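PDB 6GL2: endoglucanase, family GH5 from Zobellia galactanivorans, which hydrolyses hemicelluloses such as mixed-linked glucan, probably by cutting internal beta-1,4 bonds in the manner of family GH5 endoglucanases. Local coordinates for residues D77-A82 / W131-N136; R137-G142 / G189-R194; Y144-T149 / K195-T200. One frame throughout, in Å; residues are numbered along the deposited sequence.

Interaction 1: residues D77-A82 / W131-N136; sequences DYLIEA and WTQIAN
Q133 reaches out from helix 117-137 of this (beta/alpha)8 (TIM) barrel to hold the loop residues Y78 and I80, which lead up to helix 82-96. Its CB touches CD1 of I80 at 3.8 Å. With CG anti to the carbonyl carbon (chi1 -63°) and the next torsion extended, the amide is carried across to the loop backbone, I80 sliding past in the opposite direction with its CG1 3.9 Å from Q133 CD. At the tip the amide divides its two atoms over that backbone. OE1 accepts the N-H of I80 over 2.9 Å in a nearly straight bond (171°), while the CD1 methyl of L79 lies 3.7 Å from the same oxygen. NE2 donates to Y78 O at 2.8 Å; the acceptor lies in the amide plane of Q133, but the donor sits above the carbonyl plane of Y78. NE2 also bonds to K129 O, one helical turn back, which helps fix the flip of the amide. An alanine here would probably leave Y78 O and I80 N without these mates and let the loop shift against the helix. Nearer the helix backbone, I80 and I134 cross at about a right angle, CD1 of I80 meeting CG1 of I134 at 3.7 Å.

Interaction 2: residues R137-G142 / G189-R194; sequences RFKTYG and GNNAKR
R194 and N190 converge on the backbone oxygen of Y141, and that knot of bonds is the tight part of this contact between two loops. The R194 chain leaves the backbone extended and bends at chi3 (-53°), which brings its guanidinium edge-on to the turn. NH1 donates to Y141 O at 2.8 Å (158°), and NH2 makes a longer, more bent bond of 3.2 Å to that same oxygen. NH2 also reaches G142 O at 2.9 Å, again bent (131°). From above the carbonyl plane, N190 ND2, which also bonds to G7 O, adds a third N-H to Y141 O at 3.0 Å. N191, its own ND2 anchored on T187 OG1, fixes the rotation of the guanidinium from the NE side, its OD1 accepting from both NE, at 2.9 Å, and NH1. The methylenes of K139 cross the N191 amide at about a right angle, CB lying 3.6 Å from ND2, before the chain turns off to place NZ on N136 OD1.

The outer side is looser. There T140 and G189 are exposed, and a water bridges the loops, donating to K139 O at 3.0 Å and accepting from N190 N at 2.9 Å.

Residues F138 to Y141 form a type I turn directly after helix 117-137, and the partner loop joins helix 167-186 to strand 196-199. F138 packs on V88 of helix 82-96, Y141 OH bonds to E89 of that helix, and R194 rests on F147 of strand 145-148.

Interaction 3: residues Y144-T149 / K195-T200; sequences YLIFET and KIMVST
E148 and M197 stand side by side on one face of two adjacent parallel strands of the TIM barrel, 145-148 and 196-199, while F147 and I196 occupy the other face, toward helix 167-186. The two strands run 23° apart. M197 slants across E148, and the bend at its last torsion (chi3 55°) turns the methyl back, bringing CE within 3.3 Å of E148 OE1. The extended E148 chain ends in a carboxylate whose OE2 is salt-bridged to R63 and hydrogen-bonded to N105. Further toward the start of strand 145-148, M197 meets I146, SD lying 4.0 Å from CG2. T149 and I196 cross at about a right angle, their CG2 methyls 3.7 Å apart; the hydroxyl of T149 is turned to H177. Between the two faces the backbone ladder has three hydrogen bonds. F147 N donates to K195 O at 3.3 Å, M197 N to F147 O at 2.9 Å, and T149 N to M197 O at 3.1 Å. In GH5 barrels the C-terminal strand ends border the active site; here the ladder is extended at that end by a water that donates to M197 O at 2.8 Å and accepts from S199 N at 3.0 Å.

How the interactions relate
From the N terminus, interaction 1 closes first, returning helix 117-137 to the loop that precedes helix 82-96. The chain then passes through 137-142 and 144-149, opening interactions 2 and 3; their partners, 189-194 and 195-200, come in the same order after helix 167-186, so the two contacts cross. Together they join the two connections that enter strands 145-148 and 196-199. Direct bonds probably link all three: A135 O receives N191 ND2 between interactions 1 and 2, W131 NE1 reaches T149 O between 1 and 3, and R194 NH2 meets L145 O between 2 and 3. Helices, loops and central strands of one barrel sector are thereby tied together.

Interaction 1: residues D77-A82 / W131-N136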
loop_
_atom_site.group_PDB
_atom_site.type_symbol
_atom_site.label_atom_id
_atom_site.label_comp_id
_atom_site.label_asym_id
_atom_site.label_seq_id
_atom_site.Cartn_x
_atom_site.Cartn_y
_atom_site.Cartn_z
ATOM N N ASP A 77 6.442 -25.777 5.160
ATOM C CA ASP A 77 6.525 -25.285 3.813
ATOM C C ASP A 77 5.572 -24.082 3.585
ATOM O O ASP A 77 5.945 -23.255 2.796
ATOM C CB ASP A 77 6.176 -26.309 2.751
ATOM C CG ASP A 77 7.283 -27.367 2.504
ATOM O OD1 ASP A 77 8.255 -27.395 3.234
ATOM O OD2 ASP A 77 7.130 -28.150 1.551
ATOM N N TYR A 78 4.446 -24.015 4.276
ATOM C CA TYR A 78 3.489 -22.874 4.123
ATOM C C TYR A 78 3.193 -22.683 2.631
ATOM O O TYR A 78 3.319 -21.557 2.118
ATOM C CB TYR A 78 4.034 -21.639 4.763
ATOM C CG TYR A 78 4.232 -21.754 6.258
ATOM C CD1 TYR A 78 3.129 -21.809 7.119
ATOM C CD2 TYR A 78 5.522 -21.738 6.809
ATOM C CE1 TYR A 78 3.317 -21.885 8.501
ATOM C CE2 TYR A 78 5.716 -21.822 8.191
ATOM C CZ TYR A 78 4.608 -21.887 9.000
ATOM O OH TYR A 78 4.788 -21.951 10.363
ATOM N N LEU A 79 2.848 -23.745 1.916
ATOM C CA LEU A 79 2.616 -23.665 0.490
ATOM C C LEU A 79 1.450 -22.708 0.161
ATOM O O LEU A 79 0.346 -22.870 0.719
ATOM C CB LEU A 79 2.267 -25.098 -0.018
ATOM C CG LEU A 79 1.955 -25.214 -1.497
ATOM C CD1 LEU A 79 2.996 -24.744 -2.452
ATOM C CD2 LEU A 79 1.554 -26.649 -1.810
ATOM N N ILE A 80 1.653 -21.817 -0.742
ATOM C CA ILE A 80 0.577 -20.965 -1.218
ATOM C C ILE A 80 -0.164 -21.694 -2.318
ATOM O O ILE A 80 0.489 -22.203 -3.285
ATOM C CB ILE A 80 1.133 -19.610 -1.762
ATOM C CG1 ILE A 80 1.950 -18.842 -0.701
ATOM C CG2 ILE A 80 -0.036 -18.755 -2.262
ATOM C CD1 ILE A 80 2.609 -17.568 -1.232
ATOM N N GLU A 81 -1.478 -21.707 -2.297
ATOM C CA GLU A 81 -2.239 -22.355 -3.337
ATOM C C GLU A 81 -1.946 -21.743 -4.690
ATOM O O GLU A 81 -2.030 -20.536 -4.862
ATOM C CB GLU A 81 -3.739 -22.285 -2.994
ATOM C CG GLU A 81 -4.152 -22.971 -1.688
ATOM C CD GLU A 81 -5.625 -22.738 -1.343
ATOM O OE1 GLU A 81 -6.302 -21.958 -2.021
ATOM O OE2 GLU A 81 -6.118 -23.332 -0.363
ATOM N N ALA A 82 -1.652 -22.595 -5.660
ATOM C CA ALA A 82 -1.319 -22.144 -6.991
ATOM C C ALA A 82 -2.403 -21.351 -7.671
ATOM O O ALA A 82 -2.107 -20.348 -8.310
ATOM C CB ALA A 82 -0.910 -23.347 -7.818
ATOM N N TRP A 131 7.178 -15.078 1.312
ATOM C CA TRP A 131 7.786 -14.165 0.412
ATOM C C TRP A 131 8.613 -14.870 -0.647
ATOM O O TRP A 131 8.701 -14.411 -1.797
ATOM C CB TRP A 131 8.533 -12.956 1.061
ATOM C CG TRP A 131 7.654 -11.763 1.124
ATOM C CD1 TRP A 131 7.144 -11.134 2.264
ATOM C CD2 TRP A 131 7.091 -11.080 0.002
ATOM N NE1 TRP A 131 6.321 -10.106 1.900
ATOM C CE2 TRP A 131 6.254 -10.016 0.523
ATOM C CE3 TRP A 131 7.236 -11.205 -1.374
ATOM C CZ2 TRP A 131 5.506 -9.215 -0.301
ATOM C CZ3 TRP A 131 6.516 -10.378 -2.171
ATOM C CH2 TRP A 131 5.669 -9.362 -1.673
ATOM N N THR A 132 9.328 -15.943 -0.275
ATOM C CA THR A 132 10.036 -16.668 -1.301
ATOM C C THR A 132 9.099 -17.128 -2.439
ATOM O O THR A 132 9.452 -17.000 -3.588
ATOM C CB THR A 132 10.798 -17.847 -0.685
ATOM O OG1 THR A 132 11.810 -17.327 0.196
ATOM C CG2 THR A 132 11.522 -18.684 -1.772
ATOM N N GLN A 133 7.962 -17.654 -2.047
ATOM C CA GLN A 133 7.008 -18.115 -2.995
ATOM C C GLN A 133 6.397 -17.046 -3.879
ATOM O O GLN A 133 6.234 -17.222 -5.086
ATOM C CB GLN A 133 5.944 -18.952 -2.374
ATOM C CG GLN A 133 6.445 -20.233 -1.760
ATOM C CD GLN A 133 5.312 -20.851 -0.970
ATOM O OE1 GLN A 133 4.405 -21.443 -1.583
ATOM N NE2 GLN A 133 5.364 -20.771 0.347
ATOM N N ILE A 134 6.011 -15.914 -3.287
ATOM C CA ILE A 134 5.444 -14.824 -4.061
ATOM C C ILE A 134 6.531 -14.297 -5.009
ATOM O O ILE A 134 6.265 -14.115 -6.176
ATOM C CB ILE A 134 4.938 -13.677 -3.141
ATOM C CG1 ILE A 134 3.839 -14.213 -2.176
ATOM C CG2 ILE A 134 4.393 -12.551 -4.044
ATOM C CD1 ILE A 134 3.542 -13.176 -1.073
ATOM N N ALA A 135 7.740 -14.086 -4.463
ATOM C CA ALA A 135 8.758 -13.565 -5.270
ATOM C C ALA A 135 9.079 -14.508 -6.441
ATOM O O ALA A 135 9.321 -14.050 -7.562
ATOM C CB ALA A 135 10.010 -13.389 -4.379
ATOM N N ASN A 136 9.129 -15.827 -6.208
ATOM C CA ASN A 136 9.451 -16.737 -7.310
ATOM C C ASN A 136 8.344 -16.771 -8.354
ATOM O O ASN A 136 8.669 -16.821 -9.534
ATOM C CB ASN A 136 9.814 -18.138 -6.770
ATOM C CG ASN A 136 11.278 -18.214 -6.276
ATOM O OD1 ASN A 136 12.105 -17.512 -6.868
ATOM N ND2 ASN A 136 11.582 -19.045 -5.327
#

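Interaction 2: residues R137-G142 / G189-R194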
loop_
_atom_site.group_PDB
_atom_site.type_symbol
_atom_site.label_atom_id
_atom_site.label_comp_id
_atom_site.label_asym_id
_atom_site.label_seq_id
_atom_site.Cartn_x
_atom_site.Cartn_y
_atom_site.Cartn_z
ATOM N N ARG A 137 7.066 -16.606 -7.961
ATOM C CA ARG A 137 6.046 -16.571 -8.964
ATOM C C ARG A 137 6.263 -15.430 -9.922
ATOM O O ARG A 137 6.024 -15.573 -11.121
ATOM C CB ARG A 137 4.643 -16.492 -8.324
ATOM C CG ARG A 137 3.582 -16.226 -9.339
ATOM C CD ARG A 137 3.380 -17.306 -10.346
ATOM N NE ARG A 137 2.685 -18.488 -9.859
ATOM C CZ ARG A 137 1.490 -18.895 -10.203
ATOM N NH1 ARG A 137 0.658 -18.138 -10.868
ATOM N NH2 ARG A 137 1.028 -20.053 -9.716
ATOM N N PHE A 138 6.654 -14.265 -9.377
ATOM C CA PHE A 138 6.749 -13.063 -10.120
ATOM C C PHE A 138 8.130 -12.644 -10.617
ATOM O O PHE A 138 8.384 -11.535 -11.038
ATOM C CB PHE A 138 6.102 -11.923 -9.325
ATOM C CG PHE A 138 4.586 -12.092 -9.156
ATOM C CD1 PHE A 138 3.763 -11.792 -10.231
ATOM C CD2 PHE A 138 4.023 -12.593 -8.022
ATOM C CE1 PHE A 138 2.404 -11.999 -10.155
ATOM C CE2 PHE A 138 2.629 -12.834 -7.947
ATOM C CZ PHE A 138 1.839 -12.503 -9.029
ATOM N N LYS A 139 9.074 -13.554 -10.478
ATOM C CA LYS A 139 10.496 -13.249 -10.676
ATOM C C LYS A 139 10.887 -12.737 -12.005
ATOM O O LYS A 139 11.709 -11.824 -12.091
ATOM C CB LYS A 139 11.343 -14.473 -10.370
ATOM C CG LYS A 139 12.868 -14.240 -10.383
ATOM C CD LYS A 139 13.635 -15.143 -9.365
ATOM C CE LYS A 139 13.503 -16.605 -9.663
ATOM N NZ LYS A 139 14.259 -17.491 -8.739
ATOM N N THR A 140 10.196 -13.123 -13.055
ATOM C CA THR A 140 10.601 -12.691 -14.406
ATOM C C THR A 140 9.971 -11.402 -14.805
ATOM O O THR A 140 10.262 -10.841 -15.879
ATOM C CB THR A 140 10.310 -13.721 -15.454
ATOM O OG1 THR A 140 8.889 -13.908 -15.630
ATOM C CG2 THR A 140 11.097 -15.023 -15.175
ATOM N N TYR A 141 9.048 -10.834 -14.011
ATOM C CA TYR A 141 8.414 -9.560 -14.348
ATOM C C TYR A 141 9.436 -8.427 -14.247
ATOM O O TYR A 141 10.313 -8.463 -13.431
ATOM C CB TYR A 141 7.173 -9.301 -13.422
ATOM C CG TYR A 141 6.025 -10.149 -13.786
ATOM C CD1 TYR A 141 5.920 -11.420 -13.495
ATOM C CD2 TYR A 141 5.014 -9.602 -14.519
ATOM C CE1 TYR A 141 4.833 -12.206 -13.925
ATOM C CE2 TYR A 141 3.939 -10.362 -14.948
ATOM C CZ TYR A 141 3.829 -11.664 -14.605
ATOM O OH TYR A 141 2.785 -12.452 -15.038
ATOM N N GLY A 142 9.262 -7.449 -15.075
ATOM C CA GLY A 142 10.107 -6.261 -15.096
ATOM C C GLY A 142 9.723 -5.258 -14.012
ATOM O O GLY A 142 8.959 -5.584 -13.077
ATOM N N GLY A 189 17.675 -13.115 -9.942
ATOM C CA GLY A 189 17.102 -12.580 -11.156
ATOM C C GLY A 189 16.651 -11.173 -10.937
ATOM O O GLY A 189 17.306 -10.343 -10.288
ATOM N N ASN A 190 15.566 -10.832 -11.567
ATOM C CA ASN A 190 15.013 -9.497 -11.501
ATOM C C ASN A 190 14.682 -9.110 -10.070
ATOM O O ASN A 190 14.593 -7.863 -9.748
ATOM C CB ASN A 190 13.810 -9.317 -12.339
ATOM C CG ASN A 190 14.086 -9.286 -13.787
ATOM O OD1 ASN A 190 15.254 -9.284 -14.244
ATOM N ND2 ASN A 190 13.037 -9.155 -14.576
ATOM N N ASN A 191 14.479 -10.059 -9.188
ATOM C CA ASN A 191 14.166 -9.787 -7.823
ATOM C C ASN A 191 15.323 -9.230 -6.983
ATOM O O ASN A 191 15.157 -8.735 -5.886
ATOM C CB ASN A 191 13.591 -11.018 -7.132
ATOM C CG ASN A 191 12.197 -11.339 -7.595
ATOM O OD1 ASN A 191 11.500 -10.501 -8.125
ATOM N ND2 ASN A 191 11.772 -12.602 -7.364
ATOM N N ALA A 192 16.541 -9.326 -7.554
ATOM C CA ALA A 192 17.693 -8.716 -6.875
ATOM C C ALA A 192 17.622 -7.175 -6.963
ATOM O O ALA A 192 18.142 -6.553 -6.029
ATOM C CB ALA A 192 19.057 -9.230 -7.468
ATOM N N LYS A 193 16.919 -6.633 -7.952
ATOM C CA LYS A 193 16.877 -5.215 -8.303
ATOM C C LYS A 193 15.501 -4.547 -8.128
ATOM O O LYS A 193 15.384 -3.325 -8.097
ATOM C CB LYS A 193 17.203 -5.111 -9.829
ATOM C CG LYS A 193 18.422 -5.910 -10.356
ATOM C CD LYS A 193 18.073 -7.269 -10.998
ATOM C CE LYS A 193 19.376 -8.018 -11.275
ATOM N NZ LYS A 193 20.529 -7.152 -11.694
ATOM N N ARG A 194 14.452 -5.390 -8.006
ATOM C CA ARG A 194 13.083 -4.892 -8.025
ATOM C C ARG A 194 12.887 -3.848 -6.883
ATOM O O ARG A 194 13.431 -4.042 -5.772
ATOM C CB ARG A 194 12.116 -6.116 -7.767
ATOM C CG ARG A 194 10.665 -5.725 -7.987
ATOM C CD ARG A 194 9.731 -6.914 -7.850
ATOM N NE ARG A 194 10.132 -8.030 -8.712
ATOM C CZ ARG A 194 10.078 -8.013 -10.019
ATOM N NH1 ARG A 194 10.598 -9.061 -10.685
ATOM N NH2 ARG A 194 9.524 -7.023 -10.679
HETATM O O HOH W 1 14.315 -12.663 -13.417
#

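Interaction 3: residues Y144-T149 / K195-T200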
loop_
_atom_site.group_PDB
_atom_site.type_symbol
_atom_site.label_atom_id
_atom_site.label_comp_id
_atom_site.label_asym_id
_atom_site.label_seq_id
_atom_site.Cartn_x
_atom_site.Cartn_y
_atom_site.Cartn_z
ATOM N N TYR A 144 8.058 -2.578 -13.545
ATOM C CA TYR A 144 6.794 -2.004 -13.269
ATOM C C TYR A 144 6.051 -2.788 -12.175
ATOM O O TYR A 144 5.075 -2.223 -11.637
ATOM C CB TYR A 144 5.916 -1.877 -14.546
ATOM C CG TYR A 144 6.329 -0.699 -15.424
ATOM C CD1 TYR A 144 7.483 -0.709 -16.188
ATOM C CD2 TYR A 144 5.481 0.353 -15.529
ATOM C CE1 TYR A 144 7.852 0.409 -16.989
ATOM C CE2 TYR A 144 5.804 1.468 -16.349
ATOM C CZ TYR A 144 6.975 1.440 -17.023
ATOM O OH TYR A 144 7.337 2.541 -17.840
ATOM N N LEU A 145 6.508 -3.990 -11.864
ATOM C CA LEU A 145 5.945 -4.728 -10.725
ATOM C C LEU A 145 6.820 -4.474 -9.507
ATOM O O LEU A 145 8.017 -4.745 -9.518
ATOM C CB LEU A 145 5.876 -6.253 -11.103
ATOM C CG LEU A 145 5.282 -7.119 -10.013
ATOM C CD1 LEU A 145 3.836 -6.711 -9.751
ATOM C CD2 LEU A 145 5.438 -8.643 -10.298
ATOM N N ILE A 146 6.125 -4.069 -8.449
ATOM C CA ILE A 146 6.732 -3.650 -7.187
ATOM C C ILE A 146 6.190 -4.556 -6.083
ATOM O O ILE A 146 5.009 -4.971 -6.094
ATOM C CB ILE A 146 6.249 -2.221 -6.852
ATOM C CG1 ILE A 146 6.710 -1.204 -7.955
ATOM C CG2 ILE A 146 6.798 -1.680 -5.495
ATOM C CD1 ILE A 146 5.790 -0.001 -8.045
ATOM N N PHE A 147 7.075 -4.995 -5.185
ATOM C CA PHE A 147 6.593 -5.728 -4.002
ATOM C C PHE A 147 6.506 -4.817 -2.793
ATOM O O PHE A 147 7.372 -3.964 -2.600
ATOM C CB PHE A 147 7.567 -6.838 -3.618
ATOM C CG PHE A 147 7.717 -7.946 -4.667
ATOM C CD1 PHE A 147 6.690 -8.255 -5.573
ATOM C CD2 PHE A 147 8.851 -8.713 -4.737
ATOM C CE1 PHE A 147 6.897 -9.264 -6.518
ATOM C CE2 PHE A 147 9.037 -9.737 -5.654
ATOM C CZ PHE A 147 8.060 -9.978 -6.556
ATOM N N GLU A 148 5.510 -4.947 -2.000
ATOM C CA GLU A 148 5.326 -4.234 -0.703
ATOM C C GLU A 148 5.266 -5.271 0.369
ATOM O O GLU A 148 4.394 -6.142 0.395
ATOM C CB GLU A 148 4.093 -3.383 -0.749
ATOM C CG GLU A 148 3.653 -2.791 0.586
ATOM C CD GLU A 148 2.382 -2.078 0.559
ATOM O OE1 GLU A 148 2.056 -1.357 -0.397
ATOM O OE2 GLU A 148 1.562 -2.327 1.496
ATOM N N THR A 149 6.261 -5.335 1.250
ATOM C CA THR A 149 6.483 -6.543 2.077
ATOM C C THR A 149 5.379 -6.786 3.104
ATOM O O THR A 149 4.909 -7.882 3.306
ATOM C CB THR A 149 7.826 -6.512 2.769
ATOM O OG1 THR A 149 8.046 -5.192 3.276
ATOM C CG2 THR A 149 8.956 -6.870 1.770
ATOM N N LYS A 195 12.073 -2.868 -7.112
ATOM C CA LYS A 195 11.692 -1.913 -6.033
ATOM C C LYS A 195 10.806 -2.605 -5.009
ATOM O O LYS A 195 9.922 -3.402 -5.365
ATOM C CB LYS A 195 10.982 -0.707 -6.606
ATOM C CG LYS A 195 11.896 0.162 -7.492
ATOM C CD LYS A 195 13.128 0.784 -6.842
ATOM C CE LYS A 195 13.864 1.592 -7.946
ATOM N NZ LYS A 195 14.897 0.827 -8.643
ATOM N N ILE A 196 11.130 -2.413 -3.720
ATOM C CA ILE A 196 10.392 -2.978 -2.586
ATOM C C ILE A 196 9.930 -1.852 -1.702
ATOM O O ILE A 196 10.759 -1.013 -1.291
ATOM C CB ILE A 196 11.236 -3.995 -1.811
ATOM C CG1 ILE A 196 11.724 -5.126 -2.655
ATOM C CG2 ILE A 196 10.370 -4.502 -0.654
ATOM C CD1 ILE A 196 12.677 -6.027 -1.943
ATOM N N MET A 197 8.662 -1.723 -1.387
ATOM C CA MET A 197 8.106 -0.813 -0.462
ATOM C C MET A 197 8.055 -1.397 0.921
ATOM O O MET A 197 7.440 -2.472 1.149
ATOM C CB MET A 197 6.684 -0.417 -0.952
ATOM C CG MET A 197 6.669 0.573 -2.095
ATOM S SD MET A 197 5.010 0.701 -2.873
ATOM C CE MET A 197 4.032 1.077 -1.431
ATOM N N VAL A 198 8.703 -0.724 1.843
ATOM C CA VAL A 198 8.847 -1.140 3.223
ATOM C C VAL A 198 8.198 -0.140 4.135
ATOM O O VAL A 198 8.636 1.006 4.188
ATOM C CB VAL A 198 10.337 -1.395 3.571
ATOM C CG1 VAL A 198 10.611 -1.655 5.043
ATOM C CG2 VAL A 198 10.963 -2.498 2.711
ATOM N N SER A 199 7.225 -0.574 4.894
ATOM C CA SER A 199 6.438 0.284 5.768
ATOM C C SER A 199 7.067 0.501 7.140
ATOM O O SER A 199 7.819 -0.287 7.658
ATOM C CB SER A 199 5.055 -0.321 6.027
ATOM O OG SER A 199 5.201 -1.527 6.752
ATOM N N THR A 200 6.687 1.638 7.738
ATOM C CA THR A 200 6.848 1.829 9.177
ATOM C C THR A 200 5.855 0.923 9.880
ATOM O O THR A 200 4.977 0.275 9.317
ATOM C CB THR A 200 6.533 3.276 9.511
ATOM O OG1 THR A 200 5.254 3.586 8.943
ATOM C CG2 THR A 200 7.573 4.277 8.942
HETATM O O HOH W 2 10.136 -2.746 -9.358
HETATM O O HOH W 3 5.831 -2.755 3.472
#